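Local coordinates for protein 4-hydroxy-3-methylbut-2-enyl diphosphate reductase, apicoplast (Plasmodium falciparum, PDB 4N7B) that reduces (E)-4-hydroxy-3-methylbut-2-enyl diphosphate to isopentenyl and dimethylallyl diphosphate with an iron-sulfur cluster, ending the apicoplast route to isoprenoid precursors, at residues 415-418 and 419-423; 449-453 and 454-458; 499-502 and 503-506. One frame throughout, in Å; residues are numbered along the deposited sequence.

Contact 1 (415-418 and 419-423); sequences ATTN and RQTAL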
loop_
_atom_site.group_PDB
_atom_site.type_symbol
_atom_site.label_atom_id
_atom_site.label_comp_id
_atom_site.label_asym_id
_atom_site.label_seq_id
_atom_site.Cartn_x
_atom_site.Cartn_y
_atom_site.Cartn_z
ATOM N N ALA A 415 6.325 3.684 5.137
ATOM C CA ALA A 415 4.973 3.981 5.638
ATOM C C ALA A 415 4.367 2.780 6.331
ATOM O O ALA A 415 3.723 2.901 7.379
ATOM C CB ALA A 415 4.064 4.459 4.512
ATOM N N THR A 416 4.596 1.609 5.754
ATOM C CA THR A 416 4.129 0.347 6.331
ATOM C C THR A 416 4.838 0.102 7.680
ATOM O O THR A 416 4.213 -0.126 8.729
ATOM C CB THR A 416 4.425 -0.754 5.348
ATOM O OG1 THR A 416 3.663 -0.521 4.153
ATOM C CG2 THR A 416 4.087 -2.122 5.912
ATOM N N THR A 417 6.154 0.216 7.654
ATOM C CA THR A 417 6.967 0.041 8.857
ATOM C C THR A 417 6.520 1.011 9.957
ATOM O O THR A 417 6.298 0.637 11.106
ATOM C CB THR A 417 8.455 0.335 8.536
ATOM O OG1 THR A 417 8.941 -0.648 7.626
ATOM C CG2 THR A 417 9.304 0.331 9.799
ATOM N N ASN A 418 6.397 2.273 9.593
ATOM C CA ASN A 418 6.075 3.293 10.558
ATOM C C ASN A 418 4.695 3.103 11.148
ATOM O O ASN A 418 4.499 3.287 12.351
ATOM C CB ASN A 418 6.148 4.678 9.914
ATOM C CG ASN A 418 7.566 5.127 9.629
ATOM O OD1 ASN A 418 8.529 4.518 10.072
ATOM N ND2 ASN A 418 7.692 6.244 8.912
ATOM N N ARG A 419 3.709 2.792 10.322
ATOM C CA ARG A 419 2.365 2.658 10.863
ATOM C C ARG A 419 2.227 1.430 11.773
ATOM O O ARG A 419 1.609 1.533 12.832
ATOM C CB ARG A 419 1.328 2.638 9.738
ATOM C CG ARG A 419 0.962 4.049 9.290
ATOM C CD ARG A 419 0.804 4.138 7.795
ATOM N NE ARG A 419 0.726 5.532 7.384
ATOM C CZ ARG A 419 1.782 6.328 7.231
ATOM N NH1 ARG A 419 3.015 5.874 7.449
ATOM N NH2 ARG A 419 1.604 7.587 6.866
ATOM N N GLN A 420 2.799 0.283 11.386
ATOM C CA GLN A 420 2.776 -0.911 12.244
ATOM C C GLN A 420 3.572 -0.683 13.515
ATOM O O GLN A 420 3.142 -1.041 14.609
ATOM C CB GLN A 420 3.344 -2.134 11.508
ATOM C CG GLN A 420 2.417 -2.694 10.447
ATOM C CD GLN A 420 3.060 -3.803 9.617
ATOM O OE1 GLN A 420 3.923 -4.536 10.104
ATOM N NE2 GLN A 420 2.655 -3.912 8.355
ATOM N N THR A 421 4.734 -0.058 13.384
ATOM C CA THR A 421 5.597 0.153 14.545
ATOM C C THR A 421 4.888 1.007 15.614
ATOM O O THR A 421 4.923 0.688 16.816
ATOM C CB THR A 421 6.936 0.797 14.145
ATOM O OG1 THR A 421 7.648 -0.097 13.273
ATOM C CG2 THR A 421 7.795 1.085 15.391
ATOM N N ALA A 422 4.215 2.064 15.185
ATOM C CA ALA A 422 3.576 2.961 16.140
ATOM C C ALA A 422 2.401 2.254 16.819
ATOM O O ALA A 422 2.244 2.304 18.033
ATOM C CB ALA A 422 3.117 4.211 15.440
ATOM N N LEU A 423 1.588 1.577 16.024
ATOM C CA LEU A 423 0.443 0.839 16.554
ATOM C C LEU A 423 0.906 -0.257 17.529
ATOM O O LEU A 423 0.329 -0.442 18.618
ATOM C CB LEU A 423 -0.340 0.214 15.401
ATOM C CG LEU A 423 -1.442 -0.771 15.805
ATOM C CD1 LEU A 423 -2.487 -0.061 16.670
ATOM C CD2 LEU A 423 -2.086 -1.430 14.572
#
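Arg419 folds back over the turn before it, and its guanidinium comes down beside Ala415, with NH1 3.4 Å from Ala415 CB. The chain bends by rotation about CB-CG (chi2 140°), which swings it toward the start of the helix. NH1 donates to Ala415 O (3.1 Å) from well to the side of the C=O direction, while Arg419 N makes the ordinary helical bond to the same oxygen. Gly229 O takes NE, and Glu515 forms a salt bridge with NH1 and also accepts from Asn418 ND2. One residue further along, Gln420 runs alongside Thr416, both pointing the same way, and the methyl CG2 of Thr416 meets NE2 at 3.4 Å. The amide itself is held from outside, NE2 by Leu385 O and OE1 by Met387 N. Thr421 OG1 sits beside its own backbone N (chi1 -63°), from where it donates to Thr417 O at 2.7 Å. Thr421 N reaches that carbonyl from the opposite face of its plane, so two donors grip one oxygen. The segments form the first turns of helix 414-427, directly after the cluster ligand Cys413; the side chain of Thr416 lies about 4 Å from the bound three-iron cluster. Doubling the donors on Ala415 O and Thr417 O spreads the bonding beyond the backbone ladder, and Glu515 probably offsets the arginine's charge in this largely buried place.

Contact 2 (449-453 and 454-458); sequences YSSQI and RNVPA. With SO4 (sulfate ion), chain D.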
loop_
_atom_site.group_PDB
_atom_site.type_symbol
_atom_site.label_atom_id
_atom_site.label_comp_id
_atom_site.label_asym_id
_atom_site.label_seq_id
_atom_site.Cartn_x
_atom_site.Cartn_y
_atom_site.Cartn_z
ATOM N N TYR A 449 -3.971 -7.049 11.868
ATOM C CA TYR A 449 -3.280 -8.280 12.234
ATOM C C TYR A 449 -2.174 -8.018 13.251
ATOM O O TYR A 449 -1.973 -8.802 14.171
ATOM C CB TYR A 449 -2.699 -8.889 10.976
ATOM C CG TYR A 449 -1.925 -10.173 11.127
ATOM C CD1 TYR A 449 -2.581 -11.388 11.250
ATOM C CD2 TYR A 449 -0.541 -10.177 11.084
ATOM C CE1 TYR A 449 -1.875 -12.582 11.339
ATOM C CE2 TYR A 449 0.171 -11.355 11.176
ATOM C CZ TYR A 449 -0.510 -12.561 11.307
ATOM O OH TYR A 449 0.195 -13.738 11.394
ATOM N N SER A 450 -1.448 -6.917 13.081
ATOM C CA SER A 450 -0.341 -6.592 13.984
ATOM C C SER A 450 -0.840 -6.479 15.412
ATOM O O SER A 450 -0.180 -6.923 16.341
ATOM C CB SER A 450 0.325 -5.263 13.576
ATOM O OG SER A 450 0.932 -5.356 12.297
ATOM N N SER A 451 -2.004 -5.860 15.594
ATOM C CA SER A 451 -2.608 -5.750 16.925
ATOM C C SER A 451 -3.077 -7.104 17.453
ATOM O O SER A 451 -2.933 -7.407 18.641
ATOM C CB SER A 451 -3.791 -4.783 16.867
ATOM O OG SER A 451 -4.503 -4.721 18.095
ATOM N N GLN A 452 -3.674 -7.922 16.586
ATOM C CA GLN A 452 -4.241 -9.191 17.046
ATOM C C GLN A 452 -3.183 -10.172 17.536
ATOM O O GLN A 452 -3.387 -10.831 18.562
ATOM C CB GLN A 452 -5.064 -9.854 15.951
ATOM C CG GLN A 452 -6.310 -9.100 15.587
ATOM C CD GLN A 452 -6.968 -9.677 14.358
ATOM O OE1 GLN A 452 -6.310 -9.917 13.348
ATOM N NE2 GLN A 452 -8.258 -9.934 14.441
ATOM N N ILE A 453 -2.073 -10.312 16.813
ATOM C CA ILE A 453 -1.043 -11.259 17.257
ATOM C C ILE A 453 -0.348 -10.726 18.512
ATOM O O ILE A 453 0.434 -11.438 19.152
ATOM C CB ILE A 453 -0.004 -11.564 16.164
ATOM C CG1 ILE A 453 0.716 -10.294 15.732
ATOM C CG2 ILE A 453 -0.685 -12.147 14.945
ATOM C CD1 ILE A 453 1.862 -10.597 14.789
ATOM N N ARG A 454 -0.658 -9.479 18.874
ATOM C CA ARG A 454 -0.206 -8.920 20.152
ATOM C C ARG A 454 -1.341 -8.993 21.202
ATOM O O ARG A 454 -1.290 -8.355 22.256
ATOM C CB ARG A 454 0.361 -7.509 19.945
ATOM C CG ARG A 454 1.883 -7.498 19.768
ATOM C CD ARG A 454 2.454 -6.198 19.006
ATOM N NE ARG A 454 2.366 -6.528 17.599
ATOM C CZ ARG A 454 3.375 -6.836 16.800
ATOM N NH1 ARG A 454 4.631 -6.773 17.197
ATOM N NH2 ARG A 454 3.096 -7.180 15.558
ATOM N N ASN A 455 -2.348 -9.815 20.900
ATOM C CA ASN A 455 -3.434 -10.133 21.822
ATOM C C ASN A 455 -4.408 -8.983 22.088
ATOM O O ASN A 455 -5.185 -9.037 23.027
ATOM C CB ASN A 455 -2.881 -10.667 23.139
ATOM C CG ASN A 455 -2.055 -11.907 22.949
ATOM O OD1 ASN A 455 -2.287 -12.693 22.029
ATOM N ND2 ASN A 455 -1.080 -12.096 23.810
ATOM N N VAL A 456 -4.410 -7.955 21.257
ATOM C CA VAL A 456 -5.474 -6.970 21.397
ATOM C C VAL A 456 -6.424 -6.976 20.192
ATOM O O VAL A 456 -6.022 -6.789 19.043
ATOM C CB VAL A 456 -4.941 -5.569 21.832
ATOM C CG1 VAL A 456 -3.440 -5.566 21.879
ATOM C CG2 VAL A 456 -5.525 -4.439 21.007
ATOM N N PRO A 457 -7.698 -7.259 20.467
ATOM C CA PRO A 457 -8.727 -7.380 19.436
ATOM C C PRO A 457 -8.725 -6.152 18.548
ATOM O O PRO A 457 -8.459 -5.047 19.017
ATOM C CB PRO A 457 -10.024 -7.465 20.240
ATOM C CG PRO A 457 -9.623 -7.936 21.592
ATOM C CD PRO A 457 -8.249 -7.389 21.828
ATOM N N ALA A 458 -9.018 -6.338 17.272
ATOM C CA ALA A 458 -8.883 -5.256 16.322
ATOM C C ALA A 458 -9.919 -5.422 15.226
ATOM O O ALA A 458 -10.345 -6.531 14.932
ATOM C CB ALA A 458 -7.498 -5.264 15.733
HETATM S S SO4 D . 6.951 -5.800 19.717
HETATM O O1 SO4 D . 8.026 -5.285 20.564
HETATM O O2 SO4 D . 5.675 -5.236 20.150
HETATM O O3 SO4 D . 7.204 -5.428 18.329
HETATM O O4 SO4 D . 6.905 -7.256 19.834
#
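Hydrogen bonds from the backbone close the end of helix 442-452 as a Schellman motif: Val456 N reaches Ser451 O (3.1 Å), and Asn455 N reaches Gln452 O (2.8 Å) from above the carbonyl plane. Asn455, with positive phi (70°), is the C-prime residue that turns the chain out of the helix. Among side-chain bonds, Ser451 OG stands anti to its own N (chi1 175°) and donates to Val456 O at 2.7 Å; Thr433 OG1 is a further partner of this hydroxyl. Arg454 bends at CD and turns the edge of its guanidinium to Ser450 O: NE donates at 2.9 Å in a nearly straight bond (167°), with the oxygen almost in the guanidinium plane, and NH2 adds a weak one. Ionic contacts involve the other edges of this group, NH2 pairing with Asp388 and NH1 lying 3.1 Å from O3 of a sulfate probably left by the crystallisation liquor. Apolar packing is modest: Ile453 lies alongside Arg454, its CD1 3.7 Å from NH2, while Ala458 CB lies against Ser451 CB. With Ser450 O, Ser451 O and Gln452 O all engaged by the following residues, carbonyls that a further helical turn would have served are satisfied, and the arginine probably also counters the negative end of the helix dipole.

Contact 3 (499-502 and 503-506); sequences TNPP and FNYT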
loop_
_atom_site.group_PDB
_atom_site.type_symbol
_atom_site.label_atom_id
_atom_site.label_comp_id
_atom_site.label_asym_id
_atom_site.label_seq_id
_atom_site.Cartn_x
_atom_site.Cartn_y
_atom_site.Cartn_z
ATOM N N THR A 499 -15.049 10.731 21.164
ATOM C CA THR A 499 -14.631 11.670 22.220
ATOM C C THR A 499 -15.777 12.541 22.731
ATOM O O THR A 499 -15.636 13.260 23.721
ATOM C CB THR A 499 -13.503 12.602 21.729
ATOM O OG1 THR A 499 -14.007 13.450 20.696
ATOM C CG2 THR A 499 -12.349 11.795 21.163
ATOM N N ASN A 500 -16.910 12.483 22.046
ATOM C CA ASN A 500 -18.121 13.167 22.489
ATOM C C ASN A 500 -19.177 12.227 23.078
ATOM O O ASN A 500 -19.059 11.016 22.968
ATOM C CB ASN A 500 -18.722 13.933 21.320
ATOM C CG ASN A 500 -17.919 15.145 20.975
ATOM O OD1 ASN A 500 -17.969 16.147 21.687
ATOM N ND2 ASN A 500 -17.128 15.058 19.910
ATOM N N PRO A 501 -20.210 12.796 23.721
ATOM C CA PRO A 501 -21.294 11.978 24.267
ATOM C C PRO A 501 -21.933 11.180 23.145
ATOM O O PRO A 501 -21.980 11.676 22.020
ATOM C CB PRO A 501 -22.289 13.015 24.813
ATOM C CG PRO A 501 -21.487 14.290 24.979
ATOM C CD PRO A 501 -20.440 14.241 23.917
ATOM N N PRO A 502 -22.429 9.975 23.440
ATOM C CA PRO A 502 -22.462 9.351 24.768
ATOM C C PRO A 502 -21.221 8.528 25.146
ATOM O O PRO A 502 -21.263 7.839 26.156
ATOM C CB PRO A 502 -23.652 8.406 24.649
ATOM C CG PRO A 502 -23.582 7.940 23.215
ATOM C CD PRO A 502 -23.116 9.148 22.430
ATOM N N PHE A 503 -20.142 8.594 24.378
ATOM C CA PHE A 503 -19.013 7.696 24.607
ATOM C C PHE A 503 -17.938 8.313 25.485
ATOM O O PHE A 503 -17.445 7.671 26.407
ATOM C CB PHE A 503 -18.449 7.245 23.265
ATOM C CG PHE A 503 -19.453 6.492 22.436
ATOM C CD1 PHE A 503 -19.922 5.258 22.853
ATOM C CD2 PHE A 503 -19.972 7.041 21.278
ATOM C CE1 PHE A 503 -20.869 4.574 22.117
ATOM C CE2 PHE A 503 -20.925 6.355 20.539
ATOM C CZ PHE A 503 -21.367 5.124 20.960
ATOM N N ASN A 504 -17.593 9.565 25.205
ATOM C CA ASN A 504 -16.715 10.341 26.069
ATOM C C ASN A 504 -15.362 9.697 26.364
ATOM O O ASN A 504 -14.874 9.785 27.485
ATOM C CB ASN A 504 -17.420 10.663 27.379
ATOM C CG ASN A 504 -18.625 11.543 27.182
ATOM O OD1 ASN A 504 -18.559 12.560 26.486
ATOM N ND2 ASN A 504 -19.741 11.164 27.795
ATOM N N TYR A 505 -14.749 9.074 25.359
ATOM C CA TYR A 505 -13.361 8.672 25.483
ATOM C C TYR A 505 -12.516 9.946 25.527
ATOM O O TYR A 505 -12.702 10.842 24.706
ATOM C CB TYR A 505 -12.931 7.789 24.303
ATOM C CG TYR A 505 -13.558 6.383 24.322
ATOM C CD1 TYR A 505 -14.779 6.126 23.700
ATOM C CD2 TYR A 505 -12.934 5.338 24.972
ATOM C CE1 TYR A 505 -15.368 4.855 23.737
ATOM C CE2 TYR A 505 -13.518 4.057 25.015
ATOM C CZ TYR A 505 -14.725 3.825 24.394
ATOM O OH TYR A 505 -15.290 2.560 24.430
ATOM N N THR A 506 -11.586 10.027 26.472
ATOM C CA THR A 506 -10.708 11.197 26.552
ATOM C C THR A 506 -9.641 11.089 25.470
ATOM O O THR A 506 -8.967 10.069 25.343
ATOM C CB THR A 506 -10.019 11.332 27.921
ATOM O OG1 THR A 506 -11.001 11.579 28.928
ATOM C CG2 THR A 506 -9.024 12.505 27.904
HETATM O O HOH W 1 -16.789 14.415 26.488
HETATM O O HOH W 2 -13.871 13.463 25.904
#
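Phe503 packs its ring under Pro502, whose CG lies 4.1 Å from the ring centroid and almost on the normal, a CH-pi contact over one face. Its own CG stands beside the backbone N (chi1 -61°), which brings the ring back against Pro502. Phe503 N donates to Asn500 O at 3.0 Å, in the carbonyl plane and on a lone pair. Next, Asn504 N takes the same oxygen from above that plane in a straighter bond (166°), so Asn500 O holds two successive amides. Asn500 to Phe503 is a type VI beta turn, the cis peptide bond before Pro502 at its centre, between helix 488-499 and edge strand 506-511 of the five-stranded parallel sheet. The Asn504 side chain slants across Pro501, with OD1 3.6 Å from the ring carbon CD. OD1 also lies 2.6 Å from a water that is near Thr499 O as well. Tyr505 turns its carbonyl back to Thr499, and Thr499 CA approaches Tyr505 O at 3.3 Å in a CA-H...O contact. A second water lies 2.8 Å from Thr499 O and reaches Tyr505 O. The phenol of Tyr505 leads away, its OH bonded to Val475 O and its ring in a cation-pi contact with Lys220.

In the fold
All three contacts are local, and along the chain they follow in series, none nesting in or crossing another. Contact 1 comes first and closes no loop: it lies within helix 414-427, at the end nearest the cluster. Strand 432-436 and helix 442-452 follow, and contact 2 turns the chain from that helix toward strand 458-461, at one edge of the five-stranded parallel sheet. Here the two helices meet, Gln420 CG packing against Ser450 OG at 3.6 Å. Contact 3 closes the later loop from helix 488-499 into strand 506-511, at the other edge. Its nearest atoms remain about 12 Å from contact 2 and about 14 Å from contact 1.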